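Local atomic coordinates of SM80.1 Vicilin (Solanum melongena, PDB entry 5VF5), a protein that probably serves as a seed storage globulin of the 7S vicilin type, built from two cupin domains, and binds a copper ion. Residues A[84-87]-A[88-91]; A[156-159]-A[160-164]; A[167-170]-A[171-175]. All coordinates share one frame; numbering follows the deposited sequence.

Contact 1: residues A[84-87]-A[88-91]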
ATOM      1  N   ILE A  84     -17.805 -10.088   0.383  1.00 12.10           N
ATOM      2  CA  ILE A  84     -17.361 -10.409   1.723  1.00 13.25           C
ATOM      3  C   ILE A  84     -18.456 -11.233   2.407  1.00 12.99           C
ATOM      4  O   ILE A  84     -19.593 -10.767   2.553  1.00 15.69           O
ATOM      5  CB  ILE A  84     -17.087  -9.138   2.533  1.00 15.71           C
ATOM      6  CG1 ILE A  84     -16.208  -8.191   1.745  1.00 17.18           C
ATOM      7  CG2 ILE A  84     -16.509  -9.494   3.890  1.00 16.44           C
ATOM      8  CD1 ILE A  84     -16.037  -6.814   2.341  1.00 20.40           C
ATOM      9  N   ALA A  85     -18.123 -12.423   2.841  1.00 13.36           N
ATOM     10  CA  ALA A  85     -19.021 -13.373   3.484  1.00 13.49           C
ATOM     11  C   ALA A  85     -18.629 -13.533   4.951  1.00 17.19           C
ATOM     12  O   ALA A  85     -17.562 -14.010   5.264  1.00 25.49           O
ATOM     13  CB  ALA A  85     -19.018 -14.697   2.779  1.00 17.08           C
ATOM     14  N   GLU A  86     -19.442 -13.070   5.854  1.00 15.49           N
ATOM     15  CA  GLU A  86     -19.230 -13.303   7.263  1.00 16.72           C
ATOM     16  C   GLU A  86     -20.232 -14.365   7.707  1.00 15.50           C
ATOM     17  O   GLU A  86     -20.979 -14.903   6.892  1.00 18.38           O
ATOM     18  CB  GLU A  86     -19.322 -11.979   8.041  1.00 22.41           C
ATOM     19  CG  GLU A  86     -17.905 -11.343   8.070  1.00 30.60           C
ATOM     20  CD  GLU A  86     -17.789  -9.843   8.121  1.00 42.88           C
ATOM     21  OE1 GLU A  86     -18.704  -9.109   7.656  1.00 48.96           O
ATOM     22  OE2 GLU A  86     -16.716  -9.394   8.614  1.00 41.59           O
ATOM     23  N   GLN A  87     -20.195 -14.744   8.958  1.00 15.95           N
ATOM     24  CA  GLN A  87     -21.121 -15.755   9.479  1.00 15.42           C
ATOM     25  C   GLN A  87     -22.577 -15.318   9.334  1.00 16.57           C
ATOM     26  O   GLN A  87     -23.453 -16.146   9.108  1.00 22.17           O
ATOM     27  CB  GLN A  87     -20.784 -16.007  10.942  1.00 14.47           C
ATOM     28  CG  GLN A  87     -21.671 -16.966  11.724  1.00 14.13           C
ATOM     29  CD  GLN A  87     -21.690 -18.387  11.182  1.00 13.56           C
ATOM     30  OE1 GLN A  87     -20.777 -18.803  10.448  1.00 14.96           O
ATOM     31  NE2 GLN A  87     -22.716 -19.149  11.573  1.00 15.60           N
ATOM     32  N   ASP A  88     -22.812 -14.040   9.508  1.00 19.42           N
ATOM     33  CA  ASP A  88     -24.179 -13.516   9.597  1.00 25.69           C
ATOM     34  C   ASP A  88     -24.492 -12.310   8.695  1.00 28.36           C
ATOM     35  O   ASP A  88     -25.483 -11.609   8.928  1.00 28.64           O
ATOM     36  CB  ASP A  88     -24.448 -13.148  11.057  1.00 30.76           C
ATOM     37  CG  ASP A  88     -23.467 -12.125  11.590  1.00 38.13           C
ATOM     38  OD1 ASP A  88     -22.434 -11.842  10.915  1.00 36.55           O
ATOM     39  OD2 ASP A  88     -23.721 -11.600  12.691  1.00 54.25           O
ATOM     40  N   GLU A  89     -23.673 -12.091   7.672  1.00 21.68           N
ATOM     41  CA  GLU A  89     -23.805 -10.891   6.823  1.00 22.38           C
ATOM     42  C   GLU A  89     -23.044 -11.100   5.510  1.00 20.81           C
ATOM     43  O   GLU A  89     -22.002 -11.810   5.469  1.00 20.06           O
ATOM     44  CB  GLU A  89     -23.226  -9.688   7.570  1.00 27.27           C
ATOM     45  CG  GLU A  89     -23.648  -8.315   7.059  1.00 35.31           C
ATOM     46  CD  GLU A  89     -22.895  -7.226   7.798  1.00 40.39           C
ATOM     47  OE1 GLU A  89     -22.518  -7.460   8.969  1.00 58.45           O
ATOM     48  OE2 GLU A  89     -22.646  -6.157   7.231  1.00 40.23           O
ATOM     49  N   LYS A  90     -23.581 -10.490   4.454  1.00 20.55           N
ATOM     50  CA  LYS A  90     -22.958 -10.451   3.153  1.00 16.81           C
ATOM     51  C   LYS A  90     -22.805  -9.004   2.745  1.00 16.42           C
ATOM     52  O   LYS A  90     -23.714  -8.219   2.922  1.00 17.38           O
ATOM     53  CB  LYS A  90     -23.861 -11.166   2.135  1.00 23.33           C
ATOM     54  CG  LYS A  90     -23.285 -11.241   0.762  1.00 24.35           C
ATOM     55  CD  LYS A  90     -24.175 -12.018  -0.205  1.00 32.32           C
ATOM     56  CE  LYS A  90     -23.469 -12.254  -1.547  1.00 41.28           C
ATOM     57  NZ  LYS A  90     -23.142 -11.021  -2.335  1.00 41.91           N
ATOM     58  N   ASN A  91     -21.656  -8.640   2.200  1.00 14.32           N
ATOM     59  CA  ASN A  91     -21.469  -7.345   1.610  1.00 13.55           C
ATOM     60  C   ASN A  91     -20.788  -7.492   0.288  1.00 14.70           C
ATOM     61  O   ASN A  91     -19.851  -8.217   0.205  1.00 22.23           O
ATOM     62  CB  ASN A  91     -20.650  -6.461   2.529  1.00 17.45           C
ATOM     63  CG  ASN A  91     -21.432  -6.005   3.735  1.00 21.50           C
ATOM     64  OD1 ASN A  91     -22.238  -5.082   3.627  1.00 26.65           O
ATOM     65  ND2 ASN A  91     -21.202  -6.650   4.895  1.00 25.37           N
TER
HETATM   66  O   HOH W   1     -19.706  -8.912   5.105  1.00 25.18           O
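I84 and N91 face each other as a hydrogen-bonded antiparallel pair, the last such rung before the end of the hairpin of strands 79-85 and 90-96. Backbone bonds come first. I84 N gives to N91 O at 2.8 Å, N91 N gives back to I84 O at 3.0 Å, and E86 N reaches E89 O at 2.9 Å, leaving Q87 and D88 to turn the chain. Side chains alternate: those of I84 and N91 share one face, where the isoleucine is buried and also meets S107 and T207, while small A85 and the long K90, straight until it bends at its last torsion, take the exposed other face.

Polar side chains come next. Within 88-91, N91 ND2 lies 2.8 Å from E89 OE2 in a nearly straight bond (172°), coming from above the carboxylate plane while OE2 lies in the amide plane. ND2 also gives to a water at 2.7 Å, which donates to E86 OE1 and I84 O, bridging the strands. With CG anti to the carbonyl carbon (chi1 -89°) and the chain extended beyond it, E86 puts OE1 on the water's side, 2.7 Å away.

Charge follows: E86 OE1 stands 4.4 Å from E89 OE1, and the two would be expected to repel if both are ionised; R206 on E86 OE2, the water on OE1 and the N91 amide on E89 OE2 probably ease this.

Contact 2: residues A[156-159]-A[160-164]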
ATOM      1  N   ASP A 156     -14.479 -39.014   7.752  1.00 17.94           N
ATOM      2  CA  ASP A 156     -15.619 -39.215   8.643  1.00 18.90           C
ATOM      3  C   ASP A 156     -16.136 -37.914   9.257  1.00 17.31           C
ATOM      4  O   ASP A 156     -17.342 -37.747   9.429  1.00 17.95           O
ATOM      5  CB  ASP A 156     -15.357 -40.268   9.702  1.00 21.15           C
ATOM      6  CG  ASP A 156     -14.269 -39.903  10.662  1.00 20.95           C
ATOM      7  OD1 ASP A 156     -13.365 -39.126  10.306  1.00 25.18           O
ATOM      8  OD2 ASP A 156     -14.306 -40.478  11.780  1.00 24.88           O
ATOM      9  N   ILE A 157     -15.215 -37.015   9.579  1.00 15.80           N
ATOM     10  CA  ILE A 157     -15.572 -35.717  10.102  1.00 16.22           C
ATOM     11  C   ILE A 157     -16.313 -34.901   9.018  1.00 16.62           C
ATOM     12  O   ILE A 157     -17.331 -34.295   9.313  1.00 17.81           O
ATOM     13  CB  ILE A 157     -14.314 -34.999  10.640  1.00 18.49           C
ATOM     14  CG1 ILE A 157     -13.936 -35.654  11.987  1.00 18.86           C
ATOM     15  CG2 ILE A 157     -14.586 -33.506  10.766  1.00 20.09           C
ATOM     16  CD1 ILE A 157     -12.597 -35.195  12.527  1.00 22.31           C
ATOM     17  N   LEU A 158     -15.832 -34.896   7.786  1.00 15.73           N
ATOM     18  CA  LEU A 158     -16.539 -34.189   6.709  1.00 16.90           C
ATOM     19  C   LEU A 158     -17.913 -34.786   6.475  1.00 16.11           C
ATOM     20  O   LEU A 158     -18.896 -34.050   6.273  1.00 15.03           O
ATOM     21  CB  LEU A 158     -15.752 -34.217   5.376  1.00 17.87           C
ATOM     22  CG  LEU A 158     -14.443 -33.402   5.375  1.00 19.75           C
ATOM     23  CD1 LEU A 158     -13.639 -33.681   4.105  1.00 26.99           C
ATOM     24  CD2 LEU A 158     -14.708 -31.918   5.509  1.00 22.07           C
ATOM     25  N   GLU A 159     -18.019 -36.106   6.481  1.00 15.71           N
ATOM     26  CA  GLU A 159     -19.342 -36.766   6.344  1.00 16.29           C
ATOM     27  C   GLU A 159     -20.346 -36.343   7.413  1.00 15.95           C
ATOM     28  O   GLU A 159     -21.483 -35.969   7.111  1.00 16.97           O
ATOM     29  CB  GLU A 159     -19.120 -38.299   6.353  1.00 19.19           C
ATOM     30  CG  GLU A 159     -20.365 -39.149   6.380  1.00 20.71           C
ATOM     31  CD  GLU A 159     -19.992 -40.596   6.264  1.00 28.19           C
ATOM     32  OE1 GLU A 159     -19.784 -41.206   7.324  1.00 34.30           O
ATOM     33  OE2 GLU A 159     -19.832 -41.112   5.132  1.00 31.38           O
ATOM     34  N   SER A 160     -19.907 -36.363   8.659  1.00 15.16           N
ATOM     35  CA  SER A 160     -20.741 -35.956   9.786  1.00 16.78           C
ATOM     36  C   SER A 160     -21.042 -34.481   9.755  1.00 15.30           C
ATOM     37  O   SER A 160     -22.178 -34.059   9.993  1.00 16.55           O
ATOM     38  CB  SER A 160     -20.084 -36.350  11.108  1.00 17.99           C
ATOM     39  OG  SER A 160     -20.124 -37.758  11.293  1.00 21.58           O
ATOM     40  N   ALA A 161     -20.040 -33.664   9.443  1.00 14.80           N
ATOM     41  CA  ALA A 161     -20.275 -32.224   9.416  1.00 13.73           C
ATOM     42  C   ALA A 161     -21.272 -31.819   8.329  1.00 15.11           C
ATOM     43  O   ALA A 161     -22.193 -31.031   8.582  1.00 15.84           O
ATOM     44  CB  ALA A 161     -18.980 -31.469   9.199  1.00 15.94           C
ATOM     45  N   PHE A 162     -21.055 -32.319   7.122  1.00 15.92           N
ATOM     46  CA  PHE A 162     -21.937 -32.017   5.997  1.00 15.51           C
ATOM     47  C   PHE A 162     -23.184 -32.890   5.886  1.00 16.23           C
ATOM     48  O   PHE A 162     -24.012 -32.630   5.035  1.00 17.77           O
ATOM     49  CB  PHE A 162     -21.142 -32.022   4.698  1.00 15.86           C
ATOM     50  CG  PHE A 162     -20.238 -30.826   4.537  1.00 14.73           C
ATOM     51  CD1 PHE A 162     -20.732 -29.635   4.042  1.00 17.68           C
ATOM     52  CD2 PHE A 162     -18.918 -30.880   4.861  1.00 14.74           C
ATOM     53  CE1 PHE A 162     -19.911 -28.534   3.879  1.00 18.27           C
ATOM     54  CE2 PHE A 162     -18.105 -29.768   4.720  1.00 14.83           C
ATOM     55  CZ  PHE A 162     -18.589 -28.607   4.213  1.00 15.99           C
ATOM     56  N   ASN A 163     -23.307 -33.915   6.714  1.00 16.81           N
ATOM     57  CA  ASN A 163     -24.447 -34.846   6.618  1.00 16.75           C
ATOM     58  C   ASN A 163     -24.568 -35.391   5.184  1.00 19.11           C
ATOM     59  O   ASN A 163     -25.672 -35.493   4.667  1.00 21.30           O
ATOM     60  CB  ASN A 163     -25.767 -34.173   7.066  1.00 18.50           C
ATOM     61  CG  ASN A 163     -26.877 -35.172   7.266  1.00 21.37           C
ATOM     62  OD1 ASN A 163     -26.635 -36.349   7.571  1.00 24.80           O
ATOM     63  ND2 ASN A 163     -28.102 -34.731   7.056  1.00 27.38           N
ATOM     64  N   THR A 164     -23.424 -35.743   4.585  1.00 17.69           N
ATOM     65  CA  THR A 164     -23.306 -36.101   3.154  1.00 18.74           C
ATOM     66  C   THR A 164     -22.386 -37.317   3.094  1.00 22.34           C
ATOM     67  O   THR A 164     -21.359 -37.322   3.746  1.00 23.52           O
ATOM     68  CB  THR A 164     -22.678 -34.940   2.319  1.00 20.47           C
ATOM     69  OG1 THR A 164     -23.555 -33.782   2.338  1.00 20.57           O
ATOM     70  CG2 THR A 164     -22.436 -35.311   0.850  1.00 22.46           C
TER
HETATM   71  O   HOH W   2     -19.324 -40.065   9.736  1.00 28.89           O
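The aliphatic part of E159 brushes the carbonyl of T164, two residues past the helix end. Its CB approaches T164 O to 3.6 Å, and CG comes closer, 3.4 Å from T164 O, because chi1 of 173° sets CG anti to the backbone N. The chain then runs on extended, carrying the carboxylate out to a water that donates to E159 OE1 at 2.7 Å. The same water donates to D156 O and accepts from S160 OG, so a short hydroxyl side chain suits this exposed turn. The stronger partner of the carboxylate is R166, which forms a salt bridge with it from the start of helix 166-172.

On another side of the helix, L158 and F162 lie side by side one turn apart, with L158 CD2 4.1 Å from F162 CE2. The aromatic edge also lies beside L158 O, in the ring plane. Both apolar chains, with T164, rest on I169 of the next helix.

The backbone closes the turn. T164 N bonds to E159 O at 3.2 Å, in the carbonyl plane on a lone pair, while N163 N makes a weak bond to S160 O. N163 has positive phi, a conformation asparagine adopts more readily than most residues. This six-to-one bond, the weaker five-to-two bond inside it and the left-handed residue define a Schellman motif ending helix 155-162.

Contact 3: residues A[167-170]-A[171-175]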
ATOM      1  N   ASP A 167     -17.856 -40.351   0.236  1.00 26.74           N
ATOM      2  CA  ASP A 167     -17.342 -40.302  -1.127  1.00 29.27           C
ATOM      3  C   ASP A 167     -17.835 -39.071  -1.919  1.00 24.95           C
ATOM      4  O   ASP A 167     -17.069 -38.499  -2.681  1.00 24.76           O
ATOM      5  CB  ASP A 167     -17.567 -41.626  -1.862  1.00 33.78           C
ATOM      6  CG  ASP A 167     -16.857 -42.804  -1.181  1.00 41.58           C
ATOM      7  OD1 ASP A 167     -15.793 -42.650  -0.527  1.00 43.02           O
ATOM      8  OD2 ASP A 167     -17.379 -43.904  -1.303  1.00 53.62           O
ATOM      9  N   ARG A 168     -19.063 -38.615  -1.680  1.00 23.32           N
ATOM     10  CA  ARG A 168     -19.598 -37.472  -2.364  1.00 22.67           C
ATOM     11  C   ARG A 168     -18.961 -36.136  -1.901  1.00 19.92           C
ATOM     12  O   ARG A 168     -18.648 -35.255  -2.704  1.00 20.40           O
ATOM     13  CB  ARG A 168     -21.071 -37.405  -2.130  1.00 25.03           C
ATOM     14  CG  ARG A 168     -21.735 -36.339  -2.931  1.00 29.72           C
ATOM     15  CD  ARG A 168     -23.229 -36.475  -2.942  1.00 32.32           C
ATOM     16  NE  ARG A 168     -23.745 -35.524  -3.929  1.00 35.68           N
ATOM     17  CZ  ARG A 168     -25.004 -35.113  -4.009  1.00 35.82           C
ATOM     18  NH1 ARG A 168     -25.923 -35.550  -3.152  1.00 46.68           N
ATOM     19  NH2 ARG A 168     -25.340 -34.238  -4.957  1.00 42.85           N
ATOM     20  N   ILE A 169     -18.817 -35.985  -0.594  1.00 17.26           N
ATOM     21  CA  ILE A 169     -18.171 -34.809  -0.050  1.00 17.37           C
ATOM     22  C   ILE A 169     -16.661 -34.784  -0.413  1.00 17.51           C
ATOM     23  O   ILE A 169     -16.115 -33.725  -0.847  1.00 18.91           O
ATOM     24  CB  ILE A 169     -18.544 -34.624   1.454  1.00 20.10           C
ATOM     25  CG1 ILE A 169     -18.183 -33.233   1.939  1.00 20.03           C
ATOM     26  CG2 ILE A 169     -17.869 -35.646   2.341  1.00 23.07           C
ATOM     27  CD1 ILE A 169     -19.025 -32.119   1.347  1.00 25.06           C
ATOM     28  N   GLU A 170     -15.986 -35.930  -0.370  1.00 20.99           N
ATOM     29  CA  GLU A 170     -14.575 -35.954  -0.752  1.00 23.46           C
ATOM     30  C   GLU A 170     -14.420 -35.595  -2.240  1.00 20.94           C
ATOM     31  O   GLU A 170     -13.522 -34.826  -2.597  1.00 25.51           O
ATOM     32  CB  GLU A 170     -13.925 -37.296  -0.407  1.00 25.72           C
ATOM     33  CG  GLU A 170     -13.741 -37.442   1.101  1.00 35.05           C
ATOM     34  CD  GLU A 170     -12.734 -38.486   1.507  1.00 37.61           C
ATOM     35  OE1 GLU A 170     -11.719 -38.102   2.143  1.00 59.18           O
ATOM     36  OE2 GLU A 170     -12.958 -39.692   1.251  1.00 37.10           O
ATOM     37  N   ARG A 171     -15.345 -36.074  -3.082  1.00 20.90           N
ATOM     38  CA  ARG A 171     -15.353 -35.716  -4.505  1.00 24.33           C
ATOM     39  C   ARG A 171     -15.505 -34.216  -4.738  1.00 21.80           C
ATOM     40  O   ARG A 171     -14.829 -33.664  -5.586  1.00 22.89           O
ATOM     41  CB  ARG A 171     -16.479 -36.457  -5.256  1.00 30.64           C
ATOM     42  CG  ARG A 171     -16.309 -36.475  -6.756  1.00 37.43           C
ATOM     43  CD  ARG A 171     -17.380 -37.307  -7.473  1.00 51.13           C
ATOM     44  NE  ARG A 171     -18.415 -36.453  -8.084  1.00 51.51           N
ATOM     45  CZ  ARG A 171     -18.325 -35.832  -9.269  1.00 58.55           C
ATOM     46  NH1 ARG A 171     -17.242 -35.952 -10.043  1.00 71.74           N
ATOM     47  NH2 ARG A 171     -19.333 -35.068  -9.688  1.00 57.78           N
ATOM     48  N   LEU A 172     -16.371 -33.552  -3.969  1.00 19.18           N
ATOM     49  CA  LEU A 172     -16.590 -32.103  -4.065  0.50 19.38           C
ATOM     50  C   LEU A 172     -15.265 -31.374  -3.943  1.00 18.22           C
ATOM     51  O   LEU A 172     -14.985 -30.427  -4.672  1.00 19.25           O
ATOM     52  CB  LEU A 172     -17.550 -31.629  -2.964  0.50 19.22           C
ATOM     53  CG  LEU A 172     -17.663 -30.112  -2.706  0.50 19.83           C
ATOM     54  CD1 LEU A 172     -18.348 -29.441  -3.880  0.50 20.27           C
ATOM     55  CD2 LEU A 172     -18.378 -29.785  -1.404  0.50 17.46           C
ATOM     56  N   PHE A 173     -14.467 -31.818  -2.992  1.00 16.26           N
ATOM     57  CA  PHE A 173     -13.219 -31.150  -2.656  1.00 16.89           C
ATOM     58  C   PHE A 173     -12.036 -31.591  -3.488  1.00 16.71           C
ATOM     59  O   PHE A 173     -10.937 -31.188  -3.187  1.00 18.07           O
ATOM     60  CB  PHE A 173     -12.931 -31.233  -1.162  1.00 15.81           C
ATOM     61  CG  PHE A 173     -13.896 -30.434  -0.330  1.00 15.76           C
ATOM     62  CD1 PHE A 173     -13.968 -29.065  -0.465  1.00 16.73           C
ATOM     63  CD2 PHE A 173     -14.734 -31.053   0.569  1.00 16.65           C
ATOM     64  CE1 PHE A 173     -14.879 -28.342   0.282  1.00 17.09           C
ATOM     65  CE2 PHE A 173     -15.603 -30.337   1.332  1.00 17.06           C
ATOM     66  CZ  PHE A 173     -15.709 -28.975   1.170  1.00 18.79           C
ATOM     67  N   ARG A 174     -12.292 -32.370  -4.549  1.00 18.22           N
ATOM     68  CA  ARG A 174     -11.268 -32.777  -5.554  1.00 21.36           C
ATOM     69  C   ARG A 174     -11.494 -32.191  -6.946  1.00 19.74           C
ATOM     70  O   ARG A 174     -10.655 -32.338  -7.815  1.00 25.83           O
ATOM     71  CB  ARG A 174     -11.240 -34.328  -5.743  1.00 27.08           C
ATOM     72  CG  ARG A 174     -10.750 -35.183  -4.604  1.00 37.32           C
ATOM     73  CD  ARG A 174     -10.415 -36.593  -5.119  1.00 49.93           C
ATOM     74  NE  ARG A 174     -11.518 -37.281  -5.816  1.00 56.47           N
ATOM     75  CZ  ARG A 174     -12.451 -38.047  -5.236  1.00 54.53           C
ATOM     76  NH1 ARG A 174     -12.471 -38.232  -3.911  1.00 47.17           N
ATOM     77  NH2 ARG A 174     -13.392 -38.625  -5.989  1.00 55.11           N
ATOM     78  N   GLN A 175     -12.622 -31.523  -7.184  1.00 16.15           N
ATOM     79  CA  GLN A 175     -12.975 -31.123  -8.538  1.00 18.04           C
ATOM     80  C   GLN A 175     -12.159 -29.947  -9.054  1.00 16.77           C
ATOM     81  O   GLN A 175     -11.882 -29.872 -10.249  1.00 20.78           O
ATOM     82  CB  GLN A 175     -14.455 -30.776  -8.645  1.00 21.63           C
ATOM     83  CG  GLN A 175     -15.373 -31.939  -8.334  1.00 22.43           C
ATOM     84  CD  GLN A 175     -15.019 -33.152  -9.159  1.00 24.03           C
ATOM     85  OE1 GLN A 175     -15.139 -33.113 -10.397  1.00 30.93           O
ATOM     86  NE2 GLN A 175     -14.520 -34.229  -8.499  1.00 24.10           N
TER
HETATM   87  O   HOH W   3     -14.481 -39.944  -3.186  1.00 40.76           O
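I169 lies alongside F173 one turn further on, both pointing the same way, its CG1 and CD1 each 3.9 Å from F173 CE2. Chi1 of -165° turns CG1 away from the backbone N and alongside CE2. One of two modelled conformers of L172 puts CD2 3.8 Å above one face of the F173 ring, toward its rim and near I169 CD1, a less certain contact. A branched aliphatic and a flat ring suit the buried flank: I169 packs on L158 and F162 of helix 155-162, and F173 stacks with Y150. The two short helices form a helix-loop-helix unit projecting from the cupin barrel, as in other vicilins.

F173 is the first residue to leave helical backbone angles, sharing its N-H weakly between I169 O and E170 O. R171 O, two residues earlier, takes donors from opposite faces of its plane, R174 N and Q175 NE2, each at 3.0 Å. R174 folds back over the last turn: CG lies 3.4 Å from E170 O, R171 CA 3.6 Å from the guanidinium plane, toward its rim. R174 NH1 gives to a water at 2.7 Å that donates to D167 O, a seven-residue reach that a long arginine can span.

Contacts 2 and 3 belong together, whereas contact 1 stands apart. Contacts 2 and 3 occupy consecutive short helices; the contact centres are 12 Å apart, and F162 CG meets I169 CD1 at 3.6 Å. Contact 1 has its nearest atoms about 12 Å from contact 2 and 14 Å from contact 3. It is a surface hairpin end, held by paired strands and a water joining a carboxylate, an amide and a backbone carbonyl. Contact 2 is likewise mostly at the surface, while contact 3 is partly buried: L158, F162 and I169 meet between the helices, while F173 stacks on Y150. One water joins residues within a turn in contact 2 and spans about two turns in contact 3.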